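Intimin (Escherichia coli, PDB 1F00) is a bacterial adhesin whose C-terminal region, built of immunoglobulin-like and lectin-like domains, binds the intimin receptor and so probably attaches the pathogen to host cells. Local coordinates at residues V63-T68 and S73-R78; S184-N189 and Y258-Q263; T238-V243 and N264-I269. All coordinates share one frame; numbering follows the deposited sequence.

How the contacts relate
From the N terminus, contact 1 comes first: it closes a short loop, with four residues between 63-68 and 73-78, and joins the two sheets of an immunoglobulin-like domain. The chain then runs on to the lectin-like domain, on the opposite side of the molecule's centre, about 58 Å from contact 1 to contact 2, centre to centre. Contact 2 spans 68 residues, tying the early strand 184-190 to the turn after strand 254-259. Contact 3, whose centre lies about 10 Å from that of contact 2, links the outer strands 240-242 and 263-270 of one sheet. Contacts 2 and 3 cross along the chain, since their segments alternate, and they touch through backbone and side chains.

Contact 1: residues V63-T68 and S73-R78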
loop_
_atom_site.group_PDB
_atom_site.type_symbol
_atom_site.label_atom_id
_atom_site.label_comp_id
_atom_site.label_asym_id
_atom_site.label_seq_id
_atom_site.Cartn_x
_atom_site.Cartn_y
_atom_site.Cartn_z
ATOM N N VAL A 63 -26.951 -21.395 11.570
ATOM C CA VAL A 63 -27.137 -19.968 11.837
ATOM C C VAL A 63 -25.867 -19.226 11.415
ATOM O O VAL A 63 -24.801 -19.832 11.307
ATOM C CB VAL A 63 -27.396 -19.691 13.330
ATOM C CG1 VAL A 63 -28.683 -20.371 13.772
ATOM C CG2 VAL A 63 -26.216 -20.176 14.161
ATOM N N THR A 64 -25.983 -17.923 11.169
ATOM C CA THR A 64 -24.832 -17.124 10.757
ATOM C C THR A 64 -24.520 -16.018 11.757
ATOM O O THR A 64 -25.404 -15.541 12.470
ATOM C CB THR A 64 -25.058 -16.486 9.373
ATOM O OG1 THR A 64 -26.243 -15.685 9.402
ATOM C CG2 THR A 64 -25.199 -17.559 8.308
ATOM N N LEU A 65 -23.254 -15.612 11.795
ATOM C CA LEU A 65 -22.791 -14.573 12.711
ATOM C C LEU A 65 -22.042 -13.475 11.951
ATOM O O LEU A 65 -21.232 -13.763 11.072
ATOM C CB LEU A 65 -21.845 -15.189 13.754
ATOM C CG LEU A 65 -21.414 -14.454 15.033
ATOM C CD1 LEU A 65 -20.188 -15.154 15.599
ATOM C CD2 LEU A 65 -21.072 -13.006 14.766
ATOM N N THR A 66 -22.320 -12.224 12.303
ATOM C CA THR A 66 -21.652 -11.074 11.696
ATOM C C THR A 66 -21.270 -10.140 12.839
ATOM O O THR A 66 -21.725 -10.327 13.969
ATOM C CB THR A 66 -22.579 -10.315 10.731
ATOM O OG1 THR A 66 -23.692 -9.783 11.458
ATOM C CG2 THR A 66 -23.093 -11.248 9.647
ATOM N N SER A 67 -20.438 -9.141 12.562
ATOM C CA SER A 67 -20.027 -8.205 13.602
ATOM C C SER A 67 -19.619 -6.854 13.026
ATOM O O SER A 67 -19.113 -6.776 11.906
ATOM C CB SER A 67 -18.864 -8.798 14.405
ATOM O OG SER A 67 -18.502 -7.957 15.486
ATOM N N THR A 68 -19.845 -5.793 13.795
ATOM C CA THR A 68 -19.480 -4.450 13.361
ATOM C C THR A 68 -18.196 -4.011 14.055
ATOM O O THR A 68 -17.627 -2.969 13.731
ATOM C CB THR A 68 -20.590 -3.422 13.673
ATOM O OG1 THR A 68 -20.810 -3.362 15.087
ATOM C CG2 THR A 68 -21.881 -3.807 12.971
ATOM N N SER A 73 -14.891 -13.997 19.013
ATOM C CA SER A 73 -16.301 -14.272 19.245
ATOM C C SER A 73 -16.499 -15.745 19.583
ATOM O O SER A 73 -15.943 -16.628 18.926
ATOM C CB SER A 73 -17.121 -13.912 18.004
ATOM O OG SER A 73 -18.507 -14.088 18.242
ATOM N N LEU A 74 -17.291 -16.004 20.618
ATOM C CA LEU A 74 -17.564 -17.369 21.041
ATOM C C LEU A 74 -19.050 -17.685 21.005
ATOM O O LEU A 74 -19.833 -17.152 21.794
ATOM C CB LEU A 74 -17.020 -17.610 22.449
ATOM C CG LEU A 74 -17.361 -18.975 23.054
ATOM C CD1 LEU A 74 -17.070 -20.098 22.059
ATOM C CD2 LEU A 74 -16.556 -19.154 24.334
ATOM N N VAL A 75 -19.429 -18.548 20.071
ATOM C CA VAL A 75 -20.815 -18.958 19.915
ATOM C C VAL A 75 -21.076 -20.251 20.688
ATOM O O VAL A 75 -20.228 -21.148 20.731
ATOM C CB VAL A 75 -21.159 -19.186 18.431
ATOM C CG1 VAL A 75 -22.542 -19.800 18.298
ATOM C CG2 VAL A 75 -21.101 -17.860 17.680
ATOM N N SER A 76 -22.250 -20.329 21.302
ATOM C CA SER A 76 -22.651 -21.504 22.065
ATOM C C SER A 76 -24.051 -21.910 21.627
ATOM O O SER A 76 -24.861 -21.060 21.259
ATOM C CB SER A 76 -22.660 -21.201 23.566
ATOM O OG SER A 76 -21.361 -20.904 24.030
ATOM N N ALA A 77 -24.322 -23.209 21.658
ATOM C CA ALA A 77 -25.624 -23.726 21.274
ATOM C C ALA A 77 -26.076 -24.722 22.330
ATOM O O ALA A 77 -25.256 -25.304 23.040
ATOM C CB ALA A 77 -25.543 -24.407 19.913
ATOM N N ARG A 78 -27.385 -24.912 22.437
ATOM C CA ARG A 78 -27.925 -25.850 23.409
ATOM C C ARG A 78 -29.242 -26.426 22.924
ATOM O O ARG A 78 -29.982 -25.772 22.187
ATOM C CB ARG A 78 -28.154 -25.152 24.753
ATOM C CG ARG A 78 -29.109 -23.983 24.657
ATOM C CD ARG A 78 -29.672 -23.570 26.004
ATOM N NE ARG A 78 -28.665 -22.969 26.868
ATOM C CZ ARG A 78 -28.906 -22.551 28.106
ATOM N NH1 ARG A 78 -30.124 -22.671 28.617
ATOM N NH2 ARG A 78 -27.932 -22.019 28.833
#
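Ser73 OG has a polar and an apolar neighbour: it is hydrogen-bonded to Leu45 O, and Leu65 CD1 packs against it at 3.3 Å. The hydroxyl therefore has its polar partner elsewhere, and what the leucine brings to it is a close methyl contact. The same methyl also lies against Val75, with Leu65 CD1 3.5 Å from Val75 CG2, while Ser73 CB stands a little further off, 4.1 Å from Leu65 CD1. One methyl, Leu65 CD1, thus makes both close contacts from its strand. It gets there because the leucine is stretched out, CG lying anti to the backbone N (chi1 -167°) and CD1 anti to CA (chi2 -163°). The side chains of Leu65 and Val75 run antiparallel, side by side, and the valine offers the branch that sits beside its own backbone N.

The contact is a worked example of how a beta sandwich is closed. Strand 60-66 belongs to one sheet of the immunoglobulin-like domain and strand 71-79 to the other. No hydrogen bond runs between the two segments, and their nearest CA atoms, those of Leu65 and Val75, are 8.7 Å apart, a spacing bridged by side chains. On strand 71-79 the alternation is plain, for Ser73 and Val75 point toward the leucine and Leu74 points away. Around them the interior is completed by Phe93, which touches both Leu65 and Ser73, and by Tyr23, which reaches Leu65 and Val75. Thr43 of strand 38-43 lies against both Ser73 and Val75.

Contact 2: residues S184-N189 and Y258-Q263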
loop_
_atom_site.group_PDB
_atom_site.type_symbol
_atom_site.label_atom_id
_atom_site.label_comp_id
_atom_site.label_asym_id
_atom_site.label_seq_id
_atom_site.Cartn_x
_atom_site.Cartn_y
_atom_site.Cartn_z
ATOM N N SER A 184 5.981 13.751 -15.097
ATOM C CA SER A 184 7.418 13.803 -15.374
ATOM C C SER A 184 8.252 12.872 -14.499
ATOM O O SER A 184 7.894 12.596 -13.357
ATOM C CB SER A 184 7.944 15.228 -15.167
ATOM O OG SER A 184 7.356 16.124 -16.085
ATOM N N LEU A 185 9.375 12.412 -15.050
ATOM C CA LEU A 185 10.313 11.552 -14.334
ATOM C C LEU A 185 11.668 12.264 -14.385
ATOM O O LEU A 185 12.124 12.661 -15.457
ATOM C CB LEU A 185 10.428 10.183 -15.005
ATOM C CG LEU A 185 11.377 9.192 -14.326
ATOM C CD1 LEU A 185 10.811 8.771 -12.976
ATOM C CD2 LEU A 185 11.568 7.967 -15.217
ATOM N N ILE A 186 12.306 12.407 -13.226
ATOM C CA ILE A 186 13.590 13.098 -13.109
ATOM C C ILE A 186 14.721 12.081 -12.988
ATOM O O ILE A 186 14.763 11.302 -12.039
ATOM C CB ILE A 186 13.582 14.027 -11.866
ATOM C CG1 ILE A 186 12.295 14.862 -11.851
ATOM C CG2 ILE A 186 14.801 14.928 -11.878
ATOM C CD1 ILE A 186 12.091 15.711 -13.103
ATOM N N VAL A 187 15.646 12.097 -13.940
ATOM C CA VAL A 187 16.733 11.125 -13.941
ATOM C C VAL A 187 18.144 11.709 -13.867
ATOM O O VAL A 187 18.726 12.062 -14.888
ATOM C CB VAL A 187 16.639 10.228 -15.198
ATOM C CG1 VAL A 187 17.770 9.208 -15.209
ATOM C CG2 VAL A 187 15.275 9.535 -15.240
ATOM N N PRO A 188 18.706 11.821 -12.652
ATOM C CA PRO A 188 20.062 12.360 -12.486
ATOM C C PRO A 188 21.075 11.279 -12.873
ATOM O O PRO A 188 20.931 10.117 -12.480
ATOM C CB PRO A 188 20.144 12.672 -10.988
ATOM C CG PRO A 188 18.710 12.774 -10.547
ATOM C CD PRO A 188 18.038 11.689 -11.348
ATOM N N ASN A 189 22.086 11.652 -13.648
ATOM C CA ASN A 189 23.123 10.710 -14.054
ATOM C C ASN A 189 24.346 11.041 -13.183
ATOM O O ASN A 189 25.143 11.920 -13.508
ATOM C CB ASN A 189 23.408 10.882 -15.551
ATOM C CG ASN A 189 22.193 10.527 -16.419
ATOM O OD1 ASN A 189 21.902 9.347 -16.646
ATOM N ND2 ASN A 189 21.470 11.550 -16.891
ATOM N N TYR A 258 20.878 23.850 -10.708
ATOM C CA TYR A 258 20.084 23.709 -9.503
ATOM C C TYR A 258 20.598 22.404 -8.915
ATOM O O TYR A 258 20.918 21.465 -9.650
ATOM C CB TYR A 258 18.587 23.604 -9.801
ATOM C CG TYR A 258 17.754 23.567 -8.538
ATOM C CD1 TYR A 258 17.402 24.744 -7.868
ATOM C CD2 TYR A 258 17.339 22.351 -7.995
ATOM C CE1 TYR A 258 16.655 24.708 -6.685
ATOM C CE2 TYR A 258 16.595 22.302 -6.815
ATOM C CZ TYR A 258 16.254 23.481 -6.167
ATOM O OH TYR A 258 15.513 23.419 -5.006
ATOM N N ASP A 259 20.690 22.351 -7.594
ATOM C CA ASP A 259 21.218 21.184 -6.913
ATOM C C ASP A 259 20.092 20.425 -6.219
ATOM O O ASP A 259 19.467 20.946 -5.293
ATOM C CB ASP A 259 22.270 21.662 -5.902
ATOM C CG ASP A 259 23.159 20.552 -5.401
ATOM O OD1 ASP A 259 24.382 20.797 -5.272
ATOM O OD2 ASP A 259 22.646 19.447 -5.123
ATOM N N LEU A 260 19.838 19.197 -6.669
ATOM C CA LEU A 260 18.777 18.381 -6.096
ATOM C C LEU A 260 19.053 17.942 -4.661
ATOM O O LEU A 260 18.203 17.305 -4.031
ATOM C CB LEU A 260 18.493 17.164 -6.986
ATOM C CG LEU A 260 17.772 17.499 -8.301
ATOM C CD1 LEU A 260 17.625 16.245 -9.147
ATOM C CD2 LEU A 260 16.403 18.102 -8.000
ATOM N N VAL A 261 20.238 18.269 -4.150
ATOM C CA VAL A 261 20.568 17.951 -2.763
ATOM C C VAL A 261 20.606 19.242 -1.948
ATOM O O VAL A 261 19.925 19.366 -0.930
ATOM C CB VAL A 261 21.940 17.247 -2.613
ATOM C CG1 VAL A 261 22.342 17.214 -1.134
ATOM C CG2 VAL A 261 21.859 15.814 -3.138
ATOM N N LYS A 262 21.378 20.214 -2.423
ATOM C CA LYS A 262 21.551 21.485 -1.726
ATOM C C LYS A 262 20.680 22.651 -2.203
ATOM O O LYS A 262 20.795 23.754 -1.663
ATOM C CB LYS A 262 23.023 21.907 -1.818
ATOM C CG LYS A 262 24.001 20.769 -1.553
ATOM C CD LYS A 262 25.439 21.240 -1.419
ATOM C CE LYS A 262 26.026 21.709 -2.740
ATOM N NZ LYS A 262 27.502 21.909 -2.608
ATOM N N GLN A 263 19.802 22.412 -3.177
ATOM C CA GLN A 263 18.970 23.477 -3.748
ATOM C C GLN A 263 20.027 24.367 -4.422
ATOM O O GLN A 263 20.450 24.088 -5.547
ATOM C CB GLN A 263 18.204 24.220 -2.641
ATOM C CG GLN A 263 17.253 23.318 -1.841
ATOM C CD GLN A 263 16.524 24.047 -0.717
ATOM O OE1 GLN A 263 15.668 24.890 -0.963
ATOM N NE2 GLN A 263 16.869 23.721 0.521
#
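Leu260 sends its side chain straight across to Ile186 and Pro188: CG is anti to the carbonyl carbon (chi1 -72°) and CD1 continues the line, anti to CA (chi2 176°). On the other segment Ile186 presents CG2, the branch that lies anti to its backbone N. Such a meeting illustrates how the C-type lectin-like fold joins its parts, because strand 184-190 pairs with the C-terminal strand 276-281, whereas Leu260 stands in the turn that leaves strand 254-259 in a second sheet.

A single methyl carries the leucine's share. Leu260 CD1 is 3.9 Å from Pro188 CG and 4.1 Å from Ile186 CG2. The Leu260 side chain as a whole runs at about a right angle to that of Pro188 and aslant to that of Ile186. All three residues are buried, and Ile186 also rests on Val220 of helix 214-224.

The turn that presents the leucine is braced by Asp259. Its OD2 accepts from Val261 N at 2.9 Å, close to the carboxylate plane on the anti side, which makes an Asx turn. Lys262 N approaches the same Asp259 OD2 from above that plane, at 3.1 Å and nearly straight (169°). Ile239 N adds a third bond to this oxygen, while Asp259 OD1 is bonded to Thr238 OG1; so many donors would probably steady the negative charge. The backbone closes the turn as Asp259 N bonds Gln263 O at 2.7 Å, and that same Gln263 O sits over the centre of the Tyr258 ring, 3.8 Å above its plane.

Contact 3: residues T238-V243 and N264-I269; sequences TIISWV and NPLNNI
Apolar contacts alone join the two segments, and they fall into two pairs. In the first, Ile240 is fully extended, CG1 anti to the backbone N (chi1 176°) and CD1 anti to CA, which carries its end to Leu266: the two CD1 atoms, of Ile240 and Leu266, meet tip to tip at 4.2 Å. In the second, Ile269 CG2 approaches the six-membered ring of Trp242 obliquely, 4.1 Å from CZ3 and about as far from CH2, so that two neighbouring ring atoms share one methyl. Leu266 and Ile269 reach the same side although only two residues, Asn267 and Asn268, lie between them; Asn268 has a positive phi (58°), which breaks the regular alternation of the strand.

Hydrogen bonds hold the first segment in shape. Ser241 OG donates to Ile239 O at 2.8 Å, from well above the carbonyl plane, and is also bonded to Thr279 OG1. The five-membered ring of the indole is tied elsewhere, Trp242 NE1 being hydrogen-bonded to Val194 O.

The example shows outer strands meeting over a middle one. Strands 240-242 and 263-270 flank strand 254-259, whose Thr257 is touched by both Ile240 and Leu266, and whose Ala255 lies against Trp242. Ala276 of strand 276-281 packs on Ile240 and Trp242, while Ser241 touches Leu217 of helix 214-224.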
loop_
_atom_site.group_PDB
_atom_site.type_symbol
_atom_site.label_atom_id
_atom_site.label_comp_id
_atom_site.label_asym_id
_atom_site.label_seq_id
_atom_site.Cartn_x
_atom_site.Cartn_y
_atom_site.Cartn_z
ATOM N N THR A 238 26.273 16.263 -3.471
ATOM C CA THR A 238 25.832 17.304 -4.388
ATOM C C THR A 238 25.330 16.737 -5.702
ATOM O O THR A 238 25.975 15.884 -6.306
ATOM C CB THR A 238 26.966 18.306 -4.723
ATOM O OG1 THR A 238 26.508 19.219 -5.731
ATOM C CG2 THR A 238 28.200 17.575 -5.244
ATOM N N ILE A 239 24.162 17.200 -6.128
ATOM C CA ILE A 239 23.611 16.778 -7.402
ATOM C C ILE A 239 23.325 18.045 -8.196
ATOM O O ILE A 239 22.203 18.292 -8.645
ATOM C CB ILE A 239 22.330 15.933 -7.241
ATOM C CG1 ILE A 239 22.656 14.662 -6.447
ATOM C CG2 ILE A 239 21.793 15.528 -8.618
ATOM C CD1 ILE A 239 21.490 13.682 -6.310
ATOM N N ILE A 240 24.365 18.864 -8.327
ATOM C CA ILE A 240 24.285 20.107 -9.085
ATOM C C ILE A 240 24.015 19.692 -10.533
ATOM O O ILE A 240 24.767 18.907 -11.114
ATOM C CB ILE A 240 25.617 20.902 -8.959
ATOM C CG1 ILE A 240 25.570 22.156 -9.835
ATOM C CG2 ILE A 240 26.804 20.013 -9.322
ATOM C CD1 ILE A 240 26.791 23.053 -9.670
ATOM N N SER A 241 22.935 20.216 -11.110
ATOM C CA SER A 241 22.533 19.848 -12.464
ATOM C C SER A 241 22.303 21.024 -13.408
ATOM O O SER A 241 21.773 22.057 -13.011
ATOM C CB SER A 241 21.243 19.022 -12.398
ATOM O OG SER A 241 21.288 18.090 -11.332
ATOM N N TRP A 242 22.685 20.840 -14.667
ATOM C CA TRP A 242 22.520 21.867 -15.692
ATOM C C TRP A 242 21.039 22.129 -15.972
ATOM O O TRP A 242 20.217 21.218 -15.857
ATOM C CB TRP A 242 23.131 21.410 -17.019
ATOM C CG TRP A 242 24.605 21.151 -17.039
ATOM C CD1 TRP A 242 25.223 19.938 -17.131
ATOM C CD2 TRP A 242 25.644 22.136 -17.060
ATOM N NE1 TRP A 242 26.585 20.105 -17.216
ATOM C CE2 TRP A 242 26.871 21.444 -17.177
ATOM C CE3 TRP A 242 25.657 23.536 -16.996
ATOM C CZ2 TRP A 242 28.103 22.106 -17.234
ATOM C CZ3 TRP A 242 26.887 24.197 -17.052
ATOM C CH2 TRP A 242 28.091 23.477 -17.171
ATOM N N VAL A 243 20.704 23.367 -16.328
ATOM C CA VAL A 243 19.334 23.701 -16.720
ATOM C C VAL A 243 19.482 24.356 -18.090
ATOM O O VAL A 243 20.517 24.963 -18.375
ATOM C CB VAL A 243 18.606 24.689 -15.744
ATOM C CG1 VAL A 243 18.652 24.152 -14.322
ATOM C CG2 VAL A 243 19.203 26.082 -15.836
ATOM N N ASN A 264 20.446 25.431 -3.745
ATOM C CA ASN A 264 21.533 26.281 -4.238
ATOM C C ASN A 264 21.506 26.661 -5.729
ATOM O O ASN A 264 22.403 26.283 -6.483
ATOM C CB ASN A 264 22.854 25.555 -3.929
ATOM C CG ASN A 264 24.077 26.457 -4.010
ATOM O OD1 ASN A 264 25.157 26.003 -4.391
ATOM N ND2 ASN A 264 23.925 27.718 -3.626
ATOM N N PRO A 265 20.486 27.406 -6.177
ATOM C CA PRO A 265 20.505 27.752 -7.604
ATOM C C PRO A 265 21.686 28.665 -7.942
ATOM O O PRO A 265 21.893 29.689 -7.279
ATOM C CB PRO A 265 19.156 28.436 -7.812
ATOM C CG PRO A 265 18.859 29.035 -6.459
ATOM C CD PRO A 265 19.275 27.926 -5.519
ATOM N N LEU A 266 22.463 28.283 -8.958
ATOM C CA LEU A 266 23.624 29.064 -9.396
ATOM C C LEU A 266 23.508 29.513 -10.853
ATOM O O LEU A 266 22.772 28.920 -11.638
ATOM C CB LEU A 266 24.905 28.245 -9.245
ATOM C CG LEU A 266 25.193 27.656 -7.868
ATOM C CD1 LEU A 266 26.508 26.875 -7.908
ATOM C CD2 LEU A 266 25.250 28.775 -6.841
ATOM N N ASN A 267 24.253 30.556 -11.208
ATOM C CA ASN A 267 24.243 31.075 -12.570
ATOM C C ASN A 267 25.677 31.365 -13.032
ATOM O O ASN A 267 26.628 31.259 -12.248
ATOM C CB ASN A 267 23.424 32.366 -12.630
ATOM C CG ASN A 267 22.075 32.236 -11.950
ATOM O OD1 ASN A 267 21.210 31.481 -12.393
ATOM N ND2 ASN A 267 21.889 32.976 -10.859
ATOM N N ASN A 268 25.819 31.723 -14.307
ATOM C CA ASN A 268 27.117 32.065 -14.883
ATOM C C ASN A 268 28.153 30.953 -14.785
ATOM O O ASN A 268 29.347 31.222 -14.641
ATOM C CB ASN A 268 27.671 33.320 -14.205
ATOM C CG ASN A 268 26.746 34.509 -14.338
ATOM O OD1 ASN A 268 26.381 35.137 -13.344
ATOM N ND2 ASN A 268 26.368 34.833 -15.568
ATOM N N ILE A 269 27.698 29.708 -14.853
ATOM C CA ILE A 269 28.607 28.570 -14.789
ATOM C C ILE A 269 29.121 28.291 -16.205
ATOM O O ILE A 269 28.330 28.148 -17.135
ATOM C CB ILE A 269 27.878 27.328 -14.228
ATOM C CG1 ILE A 269 27.246 27.674 -12.877
ATOM C CG2 ILE A 269 28.854 26.172 -14.056
ATOM C CD1 ILE A 269 28.260 28.053 -11.803
#